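Local coordinates for geranylgeranyl pyrophosphate synthase (Corynebacterium glutamicum, PDB 3LMD), which catalyses the metal-dependent addition of isopentenyl diphosphate units to allylic diphosphates, building geranylgeranyl diphosphate for isoprenoid biosynthesis, at the interface of chains A and B. Numbering follows the deposited sequence. Chains: chain A/B, Geranylgeranyl pyrophosphate synthase.

The interface of chains A and B. Residues chain A 141-142, 144-145, 148; chain B 169-170, 173-174, 177.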
# COMPACT_ATOMS: atom_id res chain seq x y z
N LEU A 141 -1.12 -5.14 6.89
CA LEU A 141 -0.91 -6.12 5.85
C LEU A 141 -2.20 -6.42 5.08
O LEU A 141 -2.16 -6.68 3.87
CB LEU A 141 -0.28 -7.41 6.40
CG LEU A 141 1.15 -7.21 6.95
CD1 LEU A 141 1.69 -8.54 7.50
CD2 LEU A 141 2.07 -6.65 5.89
N ALA A 142 -3.33 -6.41 5.76
CA ALA A 142 -4.60 -6.56 5.03
C ALA A 142 -4.79 -5.41 4.01
O ALA A 142 -5.22 -5.62 2.87
CB ALA A 142 -5.78 -6.61 6.01
N ASP A 144 -2.43 -3.74 2.61
CA ASP A 144 -1.45 -3.93 1.51
C ASP A 144 -1.87 -5.02 0.51
O ASP A 144 -1.65 -4.87 -0.72
CB ASP A 144 -0.06 -4.26 2.06
CG ASP A 144 0.58 -3.06 2.77
OD1 ASP A 144 0.03 -1.95 2.70
OD2 ASP A 144 1.64 -3.24 3.42
N ILE A 145 -2.40 -6.14 1.01
CA ILE A 145 -2.74 -7.20 0.08
C ILE A 145 -3.94 -6.73 -0.75
O ILE A 145 -4.05 -7.08 -1.94
CB ILE A 145 -3.03 -8.60 0.76
CG1 ILE A 145 -3.09 -9.70 -0.30
CG2 ILE A 145 -4.36 -8.59 1.59
CD1 ILE A 145 -1.71 -10.15 -0.83
N ALA A 148 -2.55 -4.92 -3.56
CA ALA A 148 -2.02 -5.86 -4.56
C ALA A 148 -3.17 -6.45 -5.42
O ALA A 148 -3.03 -6.57 -6.64
CB ALA A 148 -1.24 -7.02 -3.90
N PHE B 169 4.18 -7.99 -5.50
CA PHE B 169 3.80 -7.30 -4.28
C PHE B 169 2.85 -8.17 -3.41
O PHE B 169 3.03 -8.26 -2.21
CB PHE B 169 3.18 -5.93 -4.62
CG PHE B 169 2.85 -5.12 -3.42
CD1 PHE B 169 3.83 -4.81 -2.48
CD2 PHE B 169 1.56 -4.67 -3.20
CE1 PHE B 169 3.53 -4.07 -1.35
CE2 PHE B 169 1.25 -3.91 -2.05
CZ PHE B 169 2.24 -3.63 -1.13
N GLY B 170 1.91 -8.85 -4.04
CA GLY B 170 1.04 -9.81 -3.31
C GLY B 170 1.86 -10.89 -2.58
O GLY B 170 1.60 -11.22 -1.42
N VAL B 173 3.74 -9.32 0.42
CA VAL B 173 2.82 -9.08 1.53
C VAL B 173 2.47 -10.43 2.19
O VAL B 173 2.37 -10.54 3.41
CB VAL B 173 1.52 -8.37 1.07
CG1 VAL B 173 0.53 -8.33 2.23
CG2 VAL B 173 1.84 -6.91 0.62
N THR B 174 2.33 -11.46 1.36
CA THR B 174 2.00 -12.80 1.86
C THR B 174 3.16 -13.27 2.75
O THR B 174 2.92 -13.82 3.83
CB THR B 174 1.73 -13.80 0.71
OG1 THR B 174 0.58 -13.35 -0.02
CG2 THR B 174 1.49 -15.25 1.23
N MET B 177 2.99 -11.54 6.12
CA MET B 177 1.86 -12.10 6.92
C MET B 177 2.23 -13.50 7.42
O MET B 177 1.95 -13.85 8.55
CB MET B 177 0.57 -12.19 6.07
CG MET B 177 -0.69 -12.56 6.90
SD MET B 177 -1.23 -11.21 8.04
CE MET B 177 -2.25 -10.33 6.88
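A:Ile145 reaches the backbone of B:Gly170 because its CG1 branch points away from its own backbone N (chi1 -168°) and then bends at chi2, 76°, bringing the terminal methyl CD1 down onto the neighbouring helix. There CD1 sits 3.5 Å from the carbonyl O of B:Gly170 and also touches its CA; glycine, with no side chain, leaves room for the isoleucine methyl. One turn further on, the small CB of A:Ala148 packs 3.6 Å from B:Gly170 CA, and this small pair probably lets the backbones approach.

Beta-branched B:Val173 fits between A:Leu141, A:Asp144 and A:Ile145, because its two methyls diverge right at CB and can touch different residues. Its CG1 rests 3.6 Å from the carbonyl O of A:Leu141, while CG2 meets A:Asp144 CB. Within the B helix, CG2 also lies toward the rim of one face of the B:Phe169 ring, one turn earlier and 3.7 Å above its plane, and probably limits its movement. The ring lies against the opposite helix along about one turn: CD2 touches A:Ala148 CB, and CE2 comes 3.3 Å from the backbone O of A:Asp144. The aspartate contributes its methylene and backbone here; with CG anti to its carbonyl carbon (chi1 -69°), the carboxylate points away from B:Val173 and is not aimed at the ring.

At the other end, flexible B:Met177 bends at chi2 and chi3 to curl round A:Leu141; its methyl CE meets A:Leu141 CB at 3.5 Å, and the leucine CD1 packs against the methionine backbone N. Within the B helix, B:Thr174 OG1 donates to B:Gly170 O (2.7 Å) from above the carbonyl plane, giving its hydroxyl a partner beside the apolar contact.

The patch joins helix 132-157 of A to antiparallel helix 159-181 of B and recurs by two-fold symmetry. In this all-helical fold it is part of what is probably the biological dimer interface, as is usual in the family; helix 132-157 follows A:Asp115 and A:Asp119 of the metal-binding DDXXD motif, at the end of helix 95-118.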